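Local coordinates for Lin1840 protein (PDB 4ZOC) that probably hydrolyses terminal, non-reducing beta-D-glucosyl residues to release beta-D-glucose, as a family 3 glycoside hydrolase linked to beta-1,2-glucan metabolism, at residues Leu23-Phe28 with Glu55-Val60; Thr33-Glu38 with Gly62-Leu67. The protein carries 2 engineered substitutions. One frame throughout, in Å; residues are numbered along the deposited sequence.

Interaction 1: Leu23-Phe28 with Glu55-Val60; sequences LQLSPF and ENAGSV
Strands 23-25 and 59-61 run parallel as neighbours in the TIM-barrel sheet of the glycoside hydrolase family 3 N-terminal domain, with Gln24 bridged to Ser59 and Leu25 to Val60. They are the first and second strands of this sheet, and helices fill much of the chain between them, as in a beta-alpha-beta crossover. Leu23 O accepts from both Gly58 N and Ser59 N, at 3.0 Å from Gly58 N. Both donors lie in its carbonyl plane, so one oxygen holds the turn into strand 59-61. Further on, Leu25 N donates to Ser59 O at 3.0 Å, with an angle of 163° at the hydrogen. A CA-H...O contact joins Val60 CA to Leu25 O at 3.2 Å. On the far side of strand 23-25, Gln24 bonds by its backbone to Glu301 and Met303, which ties the first strand to the eighth.

Leu25 and Val60 point to the sheet face opposite that of Gln24 and Ser59. Leu25 CD1 and Leu23 CD2 both reach the methyl of Ala57, at 4.3 Å for Leu25 CD1. Beyond the strand, Pro27 CB lies 4.0 Å from Val60 CG1. Pro27 also touches Asp68 and Ile72 of helix 66-79. All the touching residues are buried.

The face with Gln24 and Ser59 carries a polar pair, and Met89 of strand 87-90 touches both. Gln24 CG is anti to the backbone N (chi1 -173°), and the chain stays extended to the amide. Ser59 OG is likewise anti to its own N (chi1 176°). Ser59 OG bonds to Val87 O on the next strand. Its second partner is Gln24 NE2, 2.9 Å from Ser59 OG, in a nearly straight bond with the oxygen close to the amide plane.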
loop_
_atom_site.group_PDB
_atom_site.type_symbol
_atom_site.label_atom_id
_atom_site.label_comp_id
_atom_site.label_asym_id
_atom_site.label_seq_id
_atom_site.Cartn_x
_atom_site.Cartn_y
_atom_site.Cartn_z
ATOM N N LEU A 23 -32.247 -15.354 -7.404
ATOM C CA LEU A 23 -32.106 -14.143 -8.173
ATOM C C LEU A 23 -32.782 -12.933 -7.480
ATOM O O LEU A 23 -33.909 -13.013 -6.994
ATOM C CB LEU A 23 -32.711 -14.341 -9.517
ATOM C CG LEU A 23 -32.738 -13.117 -10.422
ATOM C CD1 LEU A 23 -31.374 -12.741 -10.924
ATOM C CD2 LEU A 23 -33.683 -13.406 -11.539
ATOM N N GLN A 24 -32.063 -11.826 -7.451
ATOM C CA GLN A 24 -32.581 -10.539 -6.990
ATOM C C GLN A 24 -32.613 -9.522 -8.120
ATOM O O GLN A 24 -31.625 -9.359 -8.857
ATOM C CB GLN A 24 -31.740 -9.996 -5.808
ATOM C CG GLN A 24 -32.290 -8.761 -5.160
ATOM C CD GLN A 24 -31.383 -8.317 -4.066
ATOM O OE1 GLN A 24 -30.205 -7.924 -4.320
ATOM N NE2 GLN A 24 -31.865 -8.406 -2.826
ATOM N N LEU A 25 -33.767 -8.829 -8.222
ATOM C CA LEU A 25 -34.028 -7.849 -9.278
ATOM C C LEU A 25 -34.453 -6.496 -8.770
ATOM O O LEU A 25 -35.037 -6.406 -7.704
ATOM C CB LEU A 25 -35.073 -8.378 -10.260
ATOM C CG LEU A 25 -34.718 -9.657 -10.912
ATOM C CD1 LEU A 25 -35.955 -10.045 -11.740
ATOM C CD2 LEU A 25 -33.519 -9.587 -11.808
ATOM N N SER A 26 -34.192 -5.454 -9.579
ATOM C CA SER A 26 -34.698 -4.117 -9.306
ATOM C C SER A 26 -36.233 -4.143 -9.412
ATOM O O SER A 26 -36.770 -5.004 -10.141
ATOM C CB SER A 26 -34.153 -3.166 -10.335
ATOM O OG SER A 26 -32.768 -2.939 -10.098
ATOM N N PRO A 27 -36.939 -3.221 -8.739
ATOM C CA PRO A 27 -38.400 -3.391 -8.650
ATOM C C PRO A 27 -39.151 -3.299 -9.992
ATOM O O PRO A 27 -40.241 -3.920 -10.189
ATOM C CB PRO A 27 -38.837 -2.257 -7.746
ATOM C CG PRO A 27 -37.701 -1.224 -7.816
ATOM C CD PRO A 27 -36.475 -2.119 -7.890
ATOM N N PHE A 28 -38.616 -2.489 -10.886
ATOM C CA PHE A 28 -39.337 -2.210 -12.156
ATOM C C PHE A 28 -39.209 -3.345 -13.169
ATOM O O PHE A 28 -39.766 -3.272 -14.270
ATOM C CB PHE A 28 -38.868 -0.871 -12.778
ATOM C CG PHE A 28 -37.403 -0.710 -12.850
ATOM C CD1 PHE A 28 -36.719 -1.235 -13.912
ATOM C CD2 PHE A 28 -36.708 0.019 -11.874
ATOM C CE1 PHE A 28 -35.336 -1.081 -13.984
ATOM C CE2 PHE A 28 -35.315 0.148 -11.946
ATOM C CZ PHE A 28 -34.662 -0.393 -12.999
ATOM N N GLU A 55 -41.654 -14.112 -12.063
ATOM C CA GLU A 55 -42.701 -14.595 -11.210
ATOM C C GLU A 55 -42.159 -15.553 -10.187
ATOM O O GLU A 55 -42.872 -15.920 -9.268
ATOM C CB GLU A 55 -43.771 -15.289 -12.025
ATOM C CG GLU A 55 -44.459 -14.278 -12.973
ATOM C CD GLU A 55 -45.475 -14.905 -13.867
ATOM O OE1 GLU A 55 -46.086 -14.128 -14.568
ATOM O OE2 GLU A 55 -45.637 -16.156 -13.863
ATOM N N ASN A 56 -40.893 -15.979 -10.352
ATOM C CA ASN A 56 -40.232 -16.877 -9.377
ATOM C C ASN A 56 -38.921 -16.332 -8.718
ATOM O O ASN A 56 -38.293 -17.021 -7.929
ATOM C CB ASN A 56 -39.957 -18.231 -10.028
ATOM C CG ASN A 56 -41.249 -18.899 -10.403
ATOM O OD1 ASN A 56 -42.027 -19.314 -9.537
ATOM N ND2 ASN A 56 -41.537 -18.852 -11.634
ATOM N N ALA A 57 -38.591 -15.098 -9.003
ATOM C CA ALA A 57 -37.430 -14.455 -8.364
ATOM C C ALA A 57 -37.531 -14.371 -6.882
ATOM O O ALA A 57 -38.613 -14.262 -6.309
ATOM C CB ALA A 57 -37.237 -13.064 -8.970
ATOM N N GLY A 58 -36.376 -14.459 -6.189
ATOM C CA GLY A 58 -36.404 -14.544 -4.725
ATOM C C GLY A 58 -36.558 -13.211 -4.064
ATOM O O GLY A 58 -37.154 -13.090 -2.970
ATOM N N SER A 59 -36.047 -12.174 -4.708
ATOM C CA SER A 59 -35.970 -10.904 -3.980
ATOM C C SER A 59 -35.987 -9.684 -4.895
ATOM O O SER A 59 -35.560 -9.753 -6.010
ATOM C CB SER A 59 -34.644 -10.977 -3.104
ATOM O OG SER A 59 -34.409 -9.750 -2.409
ATOM N N VAL A 60 -36.440 -8.552 -4.342
ATOM C CA VAL A 60 -36.344 -7.245 -4.872
ATOM C C VAL A 60 -35.301 -6.434 -4.155
ATOM O O VAL A 60 -35.244 -6.482 -2.938
ATOM C CB VAL A 60 -37.689 -6.530 -4.637
ATOM C CG1 VAL A 60 -37.646 -5.111 -5.173
ATOM C CG2 VAL A 60 -38.776 -7.294 -5.360
#

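Interaction 2: Thr33-Glu38 with Gly62-Leu67; sequences TNKNAE and GSSSAL
Lys35 CG stands anti to the backbone N (chi1 -179°) and the chain runs on extended, while Ser64 OG takes the crowded position between its N and carbonyl carbon (chi1 59°). These torsions lay the lysine methylenes alongside the serine. Lys35 CD comes within 3.6 Å of Ser64 OG, and Lys35 CB lies 3.7 Å from the same Ser64 OG. The touch is made by the aliphatic part of the lysine. Asn34 has its CG in the crowded position too. Its side chain crosses that of Leu67 at about a right angle, on the first turn of helix 66-79.

The contact joins two loops that follow the first and second strands of the TIM barrel. Each leads into a helix. Ser65 is the N-cap of helix 66-79, and Ser65 OG accepts a weak bond from Leu67 N at 3.3 Å as well as one from Asp68 N. Asp68 links the two loops: its carboxylate bonds to Ser64 OG, Thr33 OG1 and Asn34 N. Within the other loop, Asn36 ND2 donates to Glu38 OE2 at 3.1 Å, meeting the carboxylate from above its plane.

The direct contact is small and lies at the surface. No hydrogen bond joins the two segments themselves, and a polar bridge between them is supplied by Asp68, whose negative charge probably also suits the start of the helix.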
loop_
_atom_site.group_PDB
_atom_site.type_symbol
_atom_site.label_atom_id
_atom_site.label_comp_id
_atom_site.label_asym_id
_atom_site.label_seq_id
_atom_site.Cartn_x
_atom_site.Cartn_y
_atom_site.Cartn_z
ATOM N N THR A 33 -45.116 -2.913 -10.301
ATOM C CA THR A 33 -44.316 -1.781 -9.865
ATOM C C THR A 33 -45.062 -0.460 -10.078
ATOM O O THR A 33 -45.928 -0.345 -10.952
ATOM C CB THR A 33 -42.954 -1.731 -10.612
ATOM O OG1 THR A 33 -42.162 -0.709 -10.019
ATOM C CG2 THR A 33 -43.124 -1.423 -12.123
ATOM N N ASN A 34 -44.766 0.561 -9.303
ATOM C CA ASN A 34 -45.443 1.815 -9.566
ATOM C C ASN A 34 -44.497 2.926 -9.945
ATOM O O ASN A 34 -44.851 4.068 -9.829
ATOM C CB ASN A 34 -46.350 2.214 -8.402
ATOM C CG ASN A 34 -45.607 2.850 -7.335
ATOM O OD1 ASN A 34 -44.395 2.596 -7.191
ATOM N ND2 ASN A 34 -46.236 3.780 -6.649
ATOM N N LYS A 35 -43.297 2.587 -10.384
ATOM C CA LYS A 35 -42.314 3.591 -10.790
ATOM C C LYS A 35 -41.343 2.980 -11.803
ATOM O O LYS A 35 -40.992 1.780 -11.730
ATOM C CB LYS A 35 -41.602 4.174 -9.579
ATOM C CG LYS A 35 -40.591 5.227 -9.895
ATOM C CD LYS A 35 -39.984 5.843 -8.651
ATOM C CE LYS A 35 -39.173 7.061 -9.081
ATOM N NZ LYS A 35 -38.177 7.351 -8.048
ATOM N N ASN A 36 -40.908 3.807 -12.763
ATOM C CA ASN A 36 -39.861 3.459 -13.754
ATOM C C ASN A 36 -40.323 2.348 -14.689
ATOM O O ASN A 36 -39.499 1.605 -15.211
ATOM C CB ASN A 36 -38.529 3.089 -13.054
ATOM C CG ASN A 36 -37.748 4.308 -12.504
ATOM O OD1 ASN A 36 -37.229 4.292 -11.376
ATOM N ND2 ASN A 36 -37.624 5.324 -13.284
ATOM N N ALA A 37 -41.647 2.228 -14.895
ATOM C CA ALA A 37 -42.224 1.293 -15.871
ATOM C C ALA A 37 -41.607 1.426 -17.288
ATOM O O ALA A 37 -41.583 0.469 -18.026
ATOM C CB ALA A 37 -43.739 1.438 -15.949
ATOM N N GLU A 38 -41.079 2.603 -17.628
ATOM C CA GLU A 38 -40.348 2.825 -18.900
ATOM C C GLU A 38 -39.011 2.071 -18.992
ATOM O O GLU A 38 -38.547 1.752 -20.096
ATOM C CB GLU A 38 -40.125 4.330 -19.158
ATOM C CG GLU A 38 -39.051 5.052 -18.344
ATOM C CD GLU A 38 -39.482 5.440 -16.928
ATOM O OE1 GLU A 38 -40.666 5.223 -16.527
ATOM O OE2 GLU A 38 -38.613 5.976 -16.189
ATOM N N GLY A 62 -34.116 -2.310 -3.721
ATOM C CA GLY A 62 -34.329 -0.955 -4.033
ATOM C C GLY A 62 -35.757 -0.581 -4.493
ATOM O O GLY A 62 -35.917 0.284 -5.348
ATOM N N SER A 63 -36.751 -1.217 -3.894
ATOM C CA SER A 63 -38.136 -0.691 -3.971
ATOM C C SER A 63 -38.153 0.844 -3.704
ATOM O O SER A 63 -37.363 1.343 -2.927
ATOM C CB SER A 63 -39.064 -1.407 -3.009
ATOM O OG SER A 63 -40.343 -0.811 -2.994
ATOM N N SER A 64 -39.002 1.579 -4.433
ATOM C CA SER A 64 -39.024 3.021 -4.307
ATOM C C SER A 64 -39.903 3.545 -3.217
ATOM O O SER A 64 -39.742 4.711 -2.841
ATOM C CB SER A 64 -39.332 3.725 -5.677
ATOM O OG SER A 64 -40.581 3.308 -6.177
ATOM N N SER A 65 -40.828 2.737 -2.688
ATOM C CA SER A 65 -41.801 3.163 -1.679
ATOM C C SER A 65 -42.686 1.986 -1.228
ATOM O O SER A 65 -42.651 0.884 -1.813
ATOM C CB SER A 65 -42.781 4.225 -2.245
ATOM O OG SER A 65 -43.667 3.633 -3.201
ATOM N N ALA A 66 -43.464 2.232 -0.192
ATOM C CA ALA A 66 -44.416 1.223 0.326
ATOM C C ALA A 66 -45.375 0.792 -0.735
ATOM O O ALA A 66 -45.664 -0.370 -0.806
ATOM C CB ALA A 66 -45.194 1.770 1.498
ATOM N N LEU A 67 -45.835 1.709 -1.593
ATOM C CA LEU A 67 -46.803 1.332 -2.624
ATOM C C LEU A 67 -46.138 0.493 -3.757
ATOM O O LEU A 67 -46.782 -0.341 -4.410
ATOM C CB LEU A 67 -47.534 2.532 -3.205
ATOM C CG LEU A 67 -48.967 2.863 -2.822
ATOM C CD1 LEU A 67 -49.352 2.613 -1.374
ATOM C CD2 LEU A 67 -49.304 4.310 -3.196
#

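How the interactions relate
Interactions 1 and 2 lie on one side of the chain's centre, with their centres 13 Å apart. Both belong to the family 3 N-terminal domain. Along the chain the segments alternate: 23-28, 33-38, 55-60, 62-67. Strand 23-25 is followed by helix 37-47, and strand 59-61 by helix 66-79. Interaction 1 pairs two adjacent strands of the barrel wall, and interaction 2 joins the loops that leave their C-terminal ends. The two touch. Pro27 CG packs on Gly62 O at 3.4 Å, and Phe28 CB on Asn36 O at 3.5 Å. The side chains of Gln24 and Lys35 lie about 10 Å and 13 Å from a bound beta-D-glucopyranose, so both contacts are near the sugar without touching it.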